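Local coordinates for protein L-cysteine S-thiosulfotransferase subunit SoxA (Paracoccus denitrificans, PDB 2C1D) that carries two covalent haem c groups and, within the SoxAX complex, joins thiosulfate oxidatively to the carrier cysteine of SoxY at the start of sulfur oxidation, at residues D30-I35 with A249-G254; V62-D67 with M134-S139; E167-R172 with K242-Y247. One frame throughout, in Å; residues are numbered along the deposited sequence.

Contact 1. Residues D30-I35 with A249-G254; sequences DTFDTI and ASRGNG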
ATOM      1  N   ASP A  30     -10.767  -0.887 -18.815  1.00 41.19           N
ATOM      2  CA  ASP A  30     -11.905  -0.078 -18.331  1.00 42.66           C
ATOM      3  C   ASP A  30     -11.629   0.681 -16.998  1.00 41.85           C
ATOM      4  O   ASP A  30     -12.448   1.507 -16.550  1.00 42.63           O
ATOM      5  CB  ASP A  30     -13.175  -0.950 -18.205  1.00 43.66           C
ATOM      6  CG  ASP A  30     -14.485  -0.113 -18.212  1.00 48.09           C
ATOM      7  OD1 ASP A  30     -14.485   1.048 -18.710  1.00 51.89           O
ATOM      8  OD2 ASP A  30     -15.570  -0.537 -17.720  1.00 53.69           O
ATOM      9  N   THR A  31     -10.469   0.437 -16.393  1.00 40.42           N
ATOM     10  CA  THR A  31     -10.124   0.960 -15.059  1.00 38.68           C
ATOM     11  C   THR A  31      -9.235   2.189 -15.118  1.00 37.74           C
ATOM     12  O   THR A  31      -9.486   3.190 -14.449  1.00 38.14           O
ATOM     13  CB  THR A  31      -9.422  -0.161 -14.280  1.00 39.08           C
ATOM     14  OG1 THR A  31     -10.337  -1.255 -14.108  1.00 39.84           O
ATOM     15  CG2 THR A  31      -9.036   0.264 -12.870  1.00 38.17           C
ATOM     16  N   PHE A  32      -8.187   2.107 -15.927  1.00 36.76           N
ATOM     17  CA  PHE A  32      -7.223   3.182 -16.103  1.00 35.82           C
ATOM     18  C   PHE A  32      -7.092   3.489 -17.583  1.00 35.64           C
ATOM     19  O   PHE A  32      -7.156   2.586 -18.418  1.00 35.05           O
ATOM     20  CB  PHE A  32      -5.826   2.730 -15.619  1.00 35.54           C
ATOM     21  CG  PHE A  32      -5.732   2.432 -14.142  1.00 34.69           C
ATOM     22  CD1 PHE A  32      -6.194   3.344 -13.196  1.00 33.98           C
ATOM     23  CD2 PHE A  32      -5.099   1.264 -13.701  1.00 33.40           C
ATOM     24  CE1 PHE A  32      -6.058   3.083 -11.817  1.00 34.19           C
ATOM     25  CE2 PHE A  32      -4.955   0.999 -12.325  1.00 34.28           C
ATOM     26  CZ  PHE A  32      -5.444   1.910 -11.391  1.00 34.37           C
ATOM     27  N   ASP A  33      -6.870   4.751 -17.905  1.00 35.71           N
ATOM     28  CA  ASP A  33      -6.502   5.144 -19.258  1.00 36.07           C
ATOM     29  C   ASP A  33      -5.034   4.769 -19.447  1.00 35.10           C
ATOM     30  O   ASP A  33      -4.599   4.356 -20.525  1.00 34.23           O
ATOM     31  CB  ASP A  33      -6.681   6.661 -19.437  1.00 37.02           C
ATOM     32  CG  ASP A  33      -8.155   7.081 -19.537  1.00 40.07           C
ATOM     33  OD1 ASP A  33      -8.430   8.300 -19.424  1.00 44.71           O
ATOM     34  OD2 ASP A  33      -9.097   6.267 -19.701  1.00 43.53           O
ATOM     35  N   THR A  34      -4.287   4.899 -18.355  1.00 33.39           N
ATOM     36  CA  THR A  34      -2.844   4.753 -18.366  1.00 32.59           C
ATOM     37  C   THR A  34      -2.334   4.187 -17.028  1.00 30.83           C
ATOM     38  O   THR A  34      -2.813   4.590 -15.966  1.00 29.80           O
ATOM     39  CB  THR A  34      -2.230   6.126 -18.590  1.00 33.06           C
ATOM     40  OG1 THR A  34      -2.762   6.705 -19.800  1.00 33.85           O
ATOM     41  CG2 THR A  34      -0.742   6.023 -18.835  1.00 33.00           C
ATOM     42  N   ILE A  35      -1.386   3.253 -17.096  1.00 28.21           N
ATOM     43  CA  ILE A  35      -0.658   2.831 -15.898  1.00 27.49           C
ATOM     44  C   ILE A  35       0.668   3.552 -15.792  1.00 27.25           C
ATOM     45  O   ILE A  35       1.272   3.893 -16.814  1.00 26.03           O
ATOM     46  CB  ILE A  35      -0.466   1.311 -15.838  1.00 27.29           C
ATOM     47  CG1 ILE A  35       0.188   0.768 -17.112  1.00 26.67           C
ATOM     48  CG2 ILE A  35      -1.810   0.636 -15.533  1.00 27.27           C
ATOM     49  CD1 ILE A  35       0.662  -0.662 -16.966  1.00 28.01           C
ATOM     50  N   ALA A 249       1.628  -7.495  -9.446  1.00 23.98           N
ATOM     51  CA  ALA A 249       2.627  -7.461 -10.503  1.00 24.46           C
ATOM     52  C   ALA A 249       2.016  -7.268 -11.903  1.00 24.57           C
ATOM     53  O   ALA A 249       2.517  -6.488 -12.708  1.00 24.55           O
ATOM     54  CB  ALA A 249       3.479  -8.733 -10.483  1.00 24.15           C
ATOM     55  N   SER A 250       0.956  -8.014 -12.180  1.00 25.02           N
ATOM     56  CA  SER A 250       0.311  -8.023 -13.488  1.00 24.94           C
ATOM     57  C   SER A 250      -0.393  -6.707 -13.765  1.00 25.02           C
ATOM     58  O   SER A 250      -0.565  -6.354 -14.925  1.00 25.96           O
ATOM     59  CB  SER A 250      -0.654  -9.209 -13.624  1.00 25.03           C
ATOM     60  OG  SER A 250      -1.858  -9.012 -12.897  1.00 24.19           O
ATOM     61  N   ARG A 251      -0.798  -5.959 -12.725  1.00 24.98           N
ATOM     62  CA  ARG A 251      -1.374  -4.635 -12.929  1.00 24.98           C
ATOM     63  C   ARG A 251      -0.379  -3.653 -13.563  1.00 24.83           C
ATOM     64  O   ARG A 251      -0.781  -2.645 -14.135  1.00 24.64           O
ATOM     65  CB  ARG A 251      -1.939  -4.039 -11.636  1.00 25.09           C
ATOM     66  CG  ARG A 251      -3.146  -4.802 -11.066  1.00 25.48           C
ATOM     67  CD  ARG A 251      -3.518  -4.336  -9.665  1.00 24.42           C
ATOM     68  NE  ARG A 251      -4.117  -3.019  -9.689  1.00 24.77           N
ATOM     69  CZ  ARG A 251      -5.405  -2.789  -9.925  1.00 26.59           C
ATOM     70  NH1 ARG A 251      -6.258  -3.794 -10.117  1.00 25.70           N
ATOM     71  NH2 ARG A 251      -5.849  -1.543  -9.910  1.00 25.76           N
ATOM     72  N   GLY A 252       0.910  -3.955 -13.482  1.00 24.39           N
ATOM     73  CA  GLY A 252       1.915  -3.140 -14.144  1.00 24.40           C
ATOM     74  C   GLY A 252       2.547  -3.779 -15.358  1.00 24.81           C
ATOM     75  O   GLY A 252       3.610  -3.339 -15.786  1.00 25.83           O
ATOM     76  N   ASN A 253       1.921  -4.808 -15.926  1.00 25.16           N
ATOM     77  CA  ASN A 253       2.399  -5.411 -17.179  1.00 25.57           C
ATOM     78  C   ASN A 253       2.568  -4.340 -18.247  1.00 26.10           C
ATOM     79  O   ASN A 253       1.628  -3.560 -18.513  1.00 25.36           O
ATOM     80  CB  ASN A 253       1.413  -6.471 -17.677  1.00 25.78           C
ATOM     81  CG  ASN A 253       1.661  -7.828 -17.079  1.00 27.05           C
ATOM     82  OD1 ASN A 253       2.699  -8.055 -16.455  1.00 26.71           O
ATOM     83  ND2 ASN A 253       0.727  -8.761 -17.303  1.00 25.59           N
ATOM     84  N   GLY A 254       3.768  -4.268 -18.826  1.00 26.54           N
ATOM     85  CA  GLY A 254       4.092  -3.266 -19.833  1.00 26.71           C
ATOM     86  C   GLY A 254       5.046  -2.209 -19.318  1.00 27.06           C
ATOM     87  O   GLY A 254       5.874  -1.690 -20.070  1.00 26.57           O
TER
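The Phe32 ring and the Arg251 guanidinium meet with their planes 79° apart, and the two side chains cross at about a right angle. Arg251 NH2 comes to the end of the ring, 3.6 Å from Phe32 CE2 and slightly farther from CZ, in an oblique approach. One face of the ring is covered from within its own segment, where Thr31 CG2 stands 3.9 Å above the plane over the centre. The guanidinium is fixed chiefly by outside partners: NH2 forms a salt bridge with Glu185, and NH1 is probably hydrogen-bonded to Tyr170 OH. Phe32 therefore packs against a group whose charge already has its mate. A bend at chi3 (72°) turns Arg251 NE off the line of CB, CG and CD.

Arg251 follows Ala249 and Ser250 of helix 239-251, the last helix of the second cytochrome c domain, and its side chain lies about 6 Å from that of His184, an axial ligand of the haem iron. The turn here is closed by Gly252 N to Ala249 O and Asn253 N to Ser250 O. Ile35, which pairs through its backbone with Thr22 of strand 16-22, packs on this turn. Its CG1 lies between backbone N and carbonyl carbon (chi1 54°), and CD1 extends beyond it to within 3.4 Å of Asn253 O and 4.0 Å of Gly252 CA. The other branch, Ile35 CG2, rests 3.7 Å from Arg251 O. Asn253 leads its amide away from Ile35, and its OD1 accepts from the backbone N of Val152.

Contact 2. Residues V62-D67 with M134-S139; sequences VDRGLD and MKDMLS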
ATOM      1  N   VAL A  62      22.484  -3.666  -3.808  1.00 29.10           N
ATOM      2  CA  VAL A  62      22.804  -4.492  -4.988  1.00 29.06           C
ATOM      3  C   VAL A  62      24.245  -5.005  -4.890  1.00 30.35           C
ATOM      4  O   VAL A  62      24.471  -6.189  -5.083  1.00 30.54           O
ATOM      5  CB  VAL A  62      22.637  -3.725  -6.260  1.00 28.56           C
ATOM      6  CG1 VAL A  62      23.186  -4.501  -7.478  1.00 27.86           C
ATOM      7  CG2 VAL A  62      21.166  -3.337  -6.449  1.00 27.14           C
ATOM      8  N   ASP A  63      25.209  -4.131  -4.578  1.00 31.25           N
ATOM      9  CA  ASP A  63      26.626  -4.550  -4.492  1.00 32.42           C
ATOM     10  C   ASP A  63      26.885  -5.558  -3.356  1.00 31.58           C
ATOM     11  O   ASP A  63      27.642  -6.511  -3.499  1.00 31.87           O
ATOM     12  CB  ASP A  63      27.595  -3.338  -4.399  1.00 32.97           C
ATOM     13  CG  ASP A  63      29.070  -3.732  -4.670  1.00 37.76           C
ATOM     14  OD1 ASP A  63      29.387  -4.184  -5.804  1.00 43.54           O
ATOM     15  OD2 ASP A  63      29.990  -3.643  -3.808  1.00 43.56           O
ATOM     16  N   ARG A  64      26.240  -5.361  -2.229  1.00 30.67           N
ATOM     17  CA  ARG A  64      26.342  -6.283  -1.136  1.00 30.92           C
ATOM     18  C   ARG A  64      25.693  -7.634  -1.496  1.00 30.67           C
ATOM     19  O   ARG A  64      26.169  -8.694  -1.072  1.00 29.44           O
ATOM     20  CB  ARG A  64      25.642  -5.682   0.053  1.00 31.10           C
ATOM     21  CG  ARG A  64      25.891  -6.363   1.330  1.00 34.08           C
ATOM     22  CD  ARG A  64      24.681  -6.318   2.194  1.00 38.08           C
ATOM     23  NE  ARG A  64      24.802  -5.356   3.234  1.00 37.84           N
ATOM     24  CZ  ARG A  64      23.809  -4.826   3.929  1.00 37.08           C
ATOM     25  NH1 ARG A  64      22.519  -5.112   3.726  1.00 36.66           N
ATOM     26  NH2 ARG A  64      24.143  -3.973   4.866  1.00 35.47           N
ATOM     27  N   GLY A  65      24.600  -7.579  -2.261  1.00 29.26           N
ATOM     28  CA  GLY A  65      23.994  -8.782  -2.814  1.00 29.86           C
ATOM     29  C   GLY A  65      25.003  -9.545  -3.666  1.00 29.43           C
ATOM     30  O   GLY A  65      25.050 -10.761  -3.636  1.00 29.72           O
ATOM     31  N   LEU A  66      25.807  -8.814  -4.425  1.00 29.85           N
ATOM     32  CA  LEU A  66      26.780  -9.429  -5.317  1.00 30.31           C
ATOM     33  C   LEU A  66      27.885 -10.105  -4.502  1.00 30.75           C
ATOM     34  O   LEU A  66      28.363 -11.176  -4.876  1.00 30.72           O
ATOM     35  CB  LEU A  66      27.346  -8.396  -6.301  1.00 30.58           C
ATOM     36  CG  LEU A  66      28.484  -8.843  -7.237  1.00 31.45           C
ATOM     37  CD1 LEU A  66      28.033  -9.978  -8.153  1.00 32.24           C
ATOM     38  CD2 LEU A  66      28.974  -7.669  -8.061  1.00 33.21           C
ATOM     39  N   ASP A  67      28.267  -9.503  -3.373  1.00 31.28           N
ATOM     40  CA  ASP A  67      29.212 -10.135  -2.450  1.00 31.09           C
ATOM     41  C   ASP A  67      28.650 -11.428  -1.905  1.00 30.22           C
ATOM     42  O   ASP A  67      29.347 -12.434  -1.863  1.00 30.00           O
ATOM     43  CB  ASP A  67      29.626  -9.182  -1.315  1.00 32.07           C
ATOM     44  CG  ASP A  67      30.436  -7.990  -1.823  1.00 33.16           C
ATOM     45  OD1 ASP A  67      31.005  -8.064  -2.933  1.00 36.57           O
ATOM     46  OD2 ASP A  67      30.545  -6.921  -1.206  1.00 37.62           O
ATOM     47  N   MET A 134      18.204 -11.819   2.092  1.00 27.43           N
ATOM     48  CA  MET A 134      17.121 -11.915   1.114  1.00 27.28           C
ATOM     49  C   MET A 134      16.873 -10.639   0.315  1.00 26.86           C
ATOM     50  O   MET A 134      16.795 -10.696  -0.926  1.00 27.30           O
ATOM     51  CB  MET A 134      15.834 -12.376   1.768  1.00 26.41           C
ATOM     52  CG  MET A 134      14.751 -12.798   0.782  1.00 27.71           C
ATOM     53  SD  MET A 134      15.137 -14.140  -0.325  1.00 25.95           S
ATOM     54  CE  MET A 134      14.738 -15.560   0.748  1.00 26.31           C
ATOM     55  N   LYS A 135      16.789  -9.499   0.988  1.00 26.43           N
ATOM     56  CA  LYS A 135      16.536  -8.224   0.294  1.00 26.30           C
ATOM     57  C   LYS A 135      17.702  -7.854  -0.638  1.00 25.74           C
ATOM     58  O   LYS A 135      17.494  -7.421  -1.767  1.00 25.62           O
ATOM     59  CB  LYS A 135      16.258  -7.110   1.305  1.00 26.62           C
ATOM     60  CG  LYS A 135      15.049  -7.424   2.170  1.00 26.61           C
ATOM     61  CD  LYS A 135      14.570  -6.244   3.030  1.00 28.17           C
ATOM     62  CE  LYS A 135      15.647  -5.655   3.943  1.00 28.60           C
ATOM     63  NZ  LYS A 135      14.987  -4.708   4.934  1.00 26.07           N
ATOM     64  N   ASP A 136      18.936  -8.080  -0.196  1.00 25.23           N
ATOM     65  CA  ASP A 136      20.076  -7.824  -1.060  1.00 25.59           C
ATOM     66  C   ASP A 136      20.063  -8.760  -2.270  1.00 25.56           C
ATOM     67  O   ASP A 136      20.395  -8.341  -3.381  1.00 25.18           O
ATOM     68  CB  ASP A 136      21.426  -8.018  -0.364  1.00 26.09           C
ATOM     69  CG  ASP A 136      21.625  -7.136   0.870  1.00 28.80           C
ATOM     70  OD1 ASP A 136      20.914  -6.118   1.106  1.00 29.51           O
ATOM     71  OD2 ASP A 136      22.484  -7.480   1.714  1.00 30.94           O
ATOM     72  N   MET A 137      19.755 -10.037  -2.046  1.00 25.49           N
ATOM     73  CA  MET A 137      19.775 -10.994  -3.147  1.00 25.89           C
ATOM     74  C   MET A 137      18.683 -10.664  -4.169  1.00 25.70           C
ATOM     75  O   MET A 137      18.937 -10.679  -5.366  1.00 25.39           O
ATOM     76  CB  MET A 137      19.641 -12.431  -2.657  1.00 25.85           C
ATOM     77  CG  MET A 137      20.089 -13.462  -3.712  1.00 27.11           C
ATOM     78  SD  MET A 137      21.785 -13.256  -4.262  1.00 27.95           S
ATOM     79  CE  MET A 137      22.643 -13.794  -2.742  1.00 31.56           C
ATOM     80  N   LEU A 138      17.479 -10.335  -3.694  1.00 25.63           N
ATOM     81  CA  LEU A 138      16.396  -9.929  -4.610  1.00 25.39           C
ATOM     82  C   LEU A 138      16.768  -8.680  -5.376  1.00 24.82           C
ATOM     83  O   LEU A 138      16.395  -8.530  -6.531  1.00 25.47           O
ATOM     84  CB  LEU A 138      15.107  -9.631  -3.870  1.00 25.51           C
ATOM     85  CG  LEU A 138      14.377 -10.724  -3.100  1.00 27.92           C
ATOM     86  CD1 LEU A 138      12.886 -10.468  -3.052  1.00 28.60           C
ATOM     87  CD2 LEU A 138      14.668 -12.111  -3.592  1.00 26.14           C
ATOM     88  N   SER A 139      17.485  -7.779  -4.723  1.00 24.12           N
ATOM     89  CA  SER A 139      17.948  -6.540  -5.362  1.00 24.13           C
ATOM     90  C   SER A 139      18.860  -6.863  -6.534  1.00 23.52           C
ATOM     91  O   SER A 139      18.640  -6.388  -7.657  1.00 22.81           O
ATOM     92  CB  SER A 139      18.667  -5.646  -4.327  1.00 24.02           C
ATOM     93  OG  SER A 139      17.733  -5.157  -3.360  1.00 25.58           O
TER
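Asp136 takes a hydrogen bond from Arg64 across the two helices, with Arg64 NH1 lying 3.2 Å from Asp136 OD1. The N-H...O angle is 145°; the acceptor uses the syn lone pair and sits somewhat out of the guanidinium plane. The same NH1 is also paired with Asp136 OD2 in the salt bridge, although the position of that oxygen is less certain. Guanidinium and carboxylate planes are turned 46° from each other. With the same reservation, OD2 is also paired with Lys68, a second basic side chain of helix 59-70 beside the buried acid.

Next to this bridge the helices come together at Gly65. Its CA lies 3.6 Å from Asp136 CB, and a carbon in the place of a side chain would start 2.4 Å from Asp136 O, a clash consistent with the glycine at this close approach. The axes of the two segments approach to 7.4 Å and cross at -100°. A near-perpendicular pair of first and last helices is the hallmark of the cytochrome c fold, here in the first of the two haem domains. Beyond the crossing, Val62 CG2 packs on Ser139 CB at 4.0 Å. The hydroxyl of Ser139 turns back into its own helix, OG donating to Lys135 O at 2.8 Å; Ser139 N reaches the same oxygen from the opposite face of the carbonyl. Met137 starts away from helix 59-70 but bends at chi2 and chi3, bringing CE to 4.0 Å from Gly65 O. Met137 also touches the haem and Trp69.

Contact 3. Residues E167-R172 with K242-Y247; sequences EIYYTR and KALELY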
ATOM      1  N   GLU A 167      -9.198 -11.004  -5.601  1.00 28.80           N
ATOM      2  CA  GLU A 167     -10.179 -10.895  -4.518  1.00 29.33           C
ATOM      3  C   GLU A 167      -9.617 -10.098  -3.315  1.00 28.40           C
ATOM      4  O   GLU A 167     -10.298  -9.236  -2.766  1.00 28.72           O
ATOM      5  CB  GLU A 167     -10.660 -12.300  -4.097  1.00 30.25           C
ATOM      6  CG  GLU A 167     -11.959 -12.307  -3.302  1.00 34.28           C
ATOM      7  CD  GLU A 167     -12.173 -13.570  -2.484  1.00 40.63           C
ATOM      8  OE1 GLU A 167     -11.509 -14.612  -2.744  1.00 44.70           O
ATOM      9  OE2 GLU A 167     -13.019 -13.515  -1.557  1.00 46.99           O
ATOM     10  N   ILE A 168      -8.379 -10.395  -2.926  1.00 27.77           N
ATOM     11  CA  ILE A 168      -7.698  -9.695  -1.831  1.00 27.29           C
ATOM     12  C   ILE A 168      -7.612  -8.209  -2.166  1.00 27.44           C
ATOM     13  O   ILE A 168      -7.943  -7.381  -1.330  1.00 27.75           O
ATOM     14  CB  ILE A 168      -6.273 -10.321  -1.577  1.00 27.24           C
ATOM     15  CG1 ILE A 168      -6.431 -11.767  -1.116  1.00 28.72           C
ATOM     16  CG2 ILE A 168      -5.425  -9.493  -0.571  1.00 26.66           C
ATOM     17  CD1 ILE A 168      -5.142 -12.560  -1.037  1.00 32.39           C
ATOM     18  N   TYR A 169      -7.222  -7.885  -3.411  1.00 27.42           N
ATOM     19  CA  TYR A 169      -7.002  -6.504  -3.857  1.00 26.85           C
ATOM     20  C   TYR A 169      -8.221  -5.614  -3.649  1.00 26.88           C
ATOM     21  O   TYR A 169      -8.083  -4.438  -3.287  1.00 25.84           O
ATOM     22  CB  TYR A 169      -6.590  -6.441  -5.353  1.00 27.20           C
ATOM     23  CG  TYR A 169      -5.906  -5.132  -5.706  1.00 25.78           C
ATOM     24  CD1 TYR A 169      -4.567  -4.961  -5.455  1.00 24.26           C
ATOM     25  CD2 TYR A 169      -6.615  -4.060  -6.247  1.00 24.83           C
ATOM     26  CE1 TYR A 169      -3.923  -3.776  -5.723  1.00 24.88           C
ATOM     27  CE2 TYR A 169      -5.974  -2.839  -6.524  1.00 24.61           C
ATOM     28  CZ  TYR A 169      -4.617  -2.706  -6.240  1.00 25.20           C
ATOM     29  OH  TYR A 169      -3.940  -1.530  -6.497  1.00 25.16           O
ATOM     30  N   TYR A 170      -9.401  -6.199  -3.850  1.00 26.25           N
ATOM     31  CA  TYR A 170     -10.671  -5.487  -3.744  1.00 26.81           C
ATOM     32  C   TYR A 170     -11.423  -5.731  -2.425  1.00 26.88           C
ATOM     33  O   TYR A 170     -12.501  -5.208  -2.240  1.00 27.23           O
ATOM     34  CB  TYR A 170     -11.552  -5.875  -4.937  1.00 27.53           C
ATOM     35  CG  TYR A 170     -11.011  -5.290  -6.216  1.00 27.51           C
ATOM     36  CD1 TYR A 170     -10.147  -6.007  -7.023  1.00 28.76           C
ATOM     37  CD2 TYR A 170     -11.333  -3.996  -6.581  1.00 28.67           C
ATOM     38  CE1 TYR A 170      -9.631  -5.448  -8.196  1.00 29.75           C
ATOM     39  CE2 TYR A 170     -10.816  -3.425  -7.724  1.00 28.68           C
ATOM     40  CZ  TYR A 170      -9.967  -4.152  -8.529  1.00 28.73           C
ATOM     41  OH  TYR A 170      -9.481  -3.567  -9.666  1.00 30.23           O
ATOM     42  N   THR A 171     -10.851  -6.500  -1.508  1.00 27.65           N
ATOM     43  CA  THR A 171     -11.493  -6.740  -0.199  1.00 27.75           C
ATOM     44  C   THR A 171     -11.224  -5.589   0.732  1.00 27.39           C
ATOM     45  O   THR A 171     -10.086  -5.134   0.861  1.00 27.00           O
ATOM     46  CB  THR A 171     -11.006  -8.058   0.410  1.00 28.50           C
ATOM     47  OG1 THR A 171     -11.483  -9.136  -0.383  1.00 28.53           O
ATOM     48  CG2 THR A 171     -11.656  -8.329   1.803  1.00 29.78           C
ATOM     49  N   ARG A 172     -12.270  -5.107   1.393  1.00 26.79           N
ATOM     50  CA  ARG A 172     -12.135  -3.908   2.197  1.00 27.16           C
ATOM     51  C   ARG A 172     -11.876  -4.352   3.612  1.00 27.13           C
ATOM     52  O   ARG A 172     -12.803  -4.725   4.328  1.00 28.46           O
ATOM     53  CB  ARG A 172     -13.382  -3.048   2.097  1.00 27.79           C
ATOM     54  CG  ARG A 172     -13.587  -2.500   0.690  1.00 28.55           C
ATOM     55  CD  ARG A 172     -14.808  -1.670   0.524  1.00 30.02           C
ATOM     56  NE  ARG A 172     -14.658  -0.419   1.253  1.00 31.69           N
ATOM     57  CZ  ARG A 172     -15.340   0.671   1.029  1.00 31.82           C
ATOM     58  NH1 ARG A 172     -16.258   0.721   0.054  1.00 32.24           N
ATOM     59  NH2 ARG A 172     -15.094   1.740   1.775  1.00 31.45           N
ATOM     60  N   LYS A 242       1.485 -14.258  -1.730  1.00 24.76           N
ATOM     61  CA  LYS A 242       2.112 -14.708  -2.981  1.00 25.41           C
ATOM     62  C   LYS A 242       1.130 -14.506  -4.114  1.00 25.16           C
ATOM     63  O   LYS A 242       1.482 -13.989  -5.184  1.00 25.45           O
ATOM     64  CB  LYS A 242       2.479 -16.187  -2.930  1.00 25.68           C
ATOM     65  CG  LYS A 242       3.619 -16.556  -2.041  1.00 27.84           C
ATOM     66  CD  LYS A 242       4.054 -17.963  -2.364  1.00 30.04           C
ATOM     67  CE  LYS A 242       4.800 -18.619  -1.225  1.00 32.56           C
ATOM     68  NZ  LYS A 242       5.155 -20.038  -1.710  1.00 34.99           N
ATOM     69  N   ALA A 243      -0.126 -14.873  -3.876  1.00 24.96           N
ATOM     70  CA  ALA A 243      -1.188 -14.605  -4.840  1.00 25.41           C
ATOM     71  C   ALA A 243      -1.402 -13.114  -5.106  1.00 24.57           C
ATOM     72  O   ALA A 243      -1.563 -12.699  -6.246  1.00 25.96           O
ATOM     73  CB  ALA A 243      -2.504 -15.263  -4.409  1.00 25.86           C
ATOM     74  N   LEU A 244      -1.365 -12.301  -4.063  1.00 23.49           N
ATOM     75  CA  LEU A 244      -1.476 -10.862  -4.196  1.00 22.92           C
ATOM     76  C   LEU A 244      -0.301 -10.315  -5.009  1.00 22.98           C
ATOM     77  O   LEU A 244      -0.495  -9.456  -5.835  1.00 21.87           O
ATOM     78  CB  LEU A 244      -1.494 -10.203  -2.799  1.00 22.70           C
ATOM     79  CG  LEU A 244      -1.696  -8.703  -2.716  1.00 20.93           C
ATOM     80  CD1 LEU A 244      -2.991  -8.266  -3.417  1.00 22.29           C
ATOM     81  CD2 LEU A 244      -1.691  -8.246  -1.237  1.00 21.03           C
ATOM     82  N   GLU A 245       0.913 -10.801  -4.753  1.00 22.85           N
ATOM     83  CA  GLU A 245       2.082 -10.333  -5.507  1.00 23.58           C
ATOM     84  C   GLU A 245       1.951 -10.648  -7.003  1.00 23.84           C
ATOM     85  O   GLU A 245       2.353  -9.844  -7.857  1.00 24.20           O
ATOM     86  CB  GLU A 245       3.423 -10.882  -4.941  1.00 23.35           C
ATOM     87  CG  GLU A 245       4.630 -10.264  -5.638  1.00 23.14           C
ATOM     88  CD  GLU A 245       5.979 -10.570  -5.003  1.00 25.56           C
ATOM     89  OE1 GLU A 245       6.979 -10.705  -5.756  1.00 27.18           O
ATOM     90  OE2 GLU A 245       6.064 -10.653  -3.772  1.00 24.43           O
ATOM     91  N   LEU A 246       1.385 -11.803  -7.324  1.00 24.13           N
ATOM     92  CA  LEU A 246       1.112 -12.186  -8.719  1.00 24.38           C
ATOM     93  C   LEU A 246       0.114 -11.239  -9.355  1.00 23.92           C
ATOM     94  O   LEU A 246       0.330 -10.737 -10.465  1.00 22.95           O
ATOM     95  CB  LEU A 246       0.564 -13.623  -8.795  1.00 24.97           C
ATOM     96  CG  LEU A 246       0.041 -14.153 -10.143  1.00 26.31           C
ATOM     97  CD1 LEU A 246       1.163 -14.299 -11.197  1.00 27.29           C
ATOM     98  CD2 LEU A 246      -0.666 -15.482  -9.942  1.00 26.50           C
ATOM     99  N   TYR A 247      -0.964 -10.979  -8.632  1.00 23.42           N
ATOM    100  CA  TYR A 247      -2.008 -10.125  -9.138  1.00 24.19           C
ATOM    101  C   TYR A 247      -1.508  -8.671  -9.308  1.00 24.06           C
ATOM    102  O   TYR A 247      -1.716  -8.061 -10.353  1.00 24.48           O
ATOM    103  CB  TYR A 247      -3.254 -10.190  -8.258  1.00 24.15           C
ATOM    104  CG  TYR A 247      -4.295  -9.267  -8.765  1.00 24.56           C
ATOM    105  CD1 TYR A 247      -5.014  -9.578  -9.916  1.00 26.38           C
ATOM    106  CD2 TYR A 247      -4.535  -8.054  -8.141  1.00 25.43           C
ATOM    107  CE1 TYR A 247      -5.973  -8.699 -10.421  1.00 24.71           C
ATOM    108  CE2 TYR A 247      -5.465  -7.171  -8.648  1.00 24.87           C
ATOM    109  CZ  TYR A 247      -6.182  -7.503  -9.789  1.00 26.25           C
ATOM    110  OH  TYR A 247      -7.101  -6.601 -10.289  1.00 27.12           O
TER
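Ile168 CG2 fits into the fork of Leu244, 3.9 Å from Leu244 CD1 and 4.0 Å from Leu244 CD2. CD1 is shared: its other neighbour is the rim of the Tyr169 ring, which it meets at the edge, 4.2 Å from Tyr169 CD1. One turn farther along helix 239-251, the Tyr247 ring pushes its CE2 corner against the root of Tyr169, 3.6 Å from Tyr169 CB and equally near CG. The bond to CB of Tyr247 points toward helix 159-170, and CG is anti to the backbone N (chi1 178°).

These are the first and last helices of the second cytochrome c domain, and Tyr169 also touches Cys180 and His184 of the haem-binding segment. The Tyr169 and Tyr247 rings meet obliquely, planes 58° apart. Tyr247 OH ends at the edge of the Tyr170 ring, 3.5 Å from Tyr170 CE1, while Tyr169 CD2 lies over one face of that ring toward its rim. An alanine in place of Tyr247 would probably open a gap beside the root of Tyr169 and leave the Tyr170 edge without its neighbour. Tyr170 OH is hydrogen-bonded to Glu185, and Trp162 meets the Tyr247 ring edge-to-face.

In the fold
Contacts 1 and 3 share helix 239-251 and touch directly, their centres 15 Å apart: Arg251 NH1 lies 3.3 Å from Tyr170 OH, a probable hydrogen bond, and Arg251 CZ packs 3.4 Å from Tyr169 CE2. Both lie near the second haem, whose iron is bound by His184 and by Cys225, the cysteine that forms the persulfide intermediate. Contact 3 is closer, with the side chain of Leu244 about 4 Å from a haem against about 8 Å for Arg251. Contact 2 belongs to the other haem domain, where the side chain of Met137 is about 4 Å from the haem; its centre lies 29 Å from that of contact 1 and 27 Å from that of contact 3, across the chain's centre.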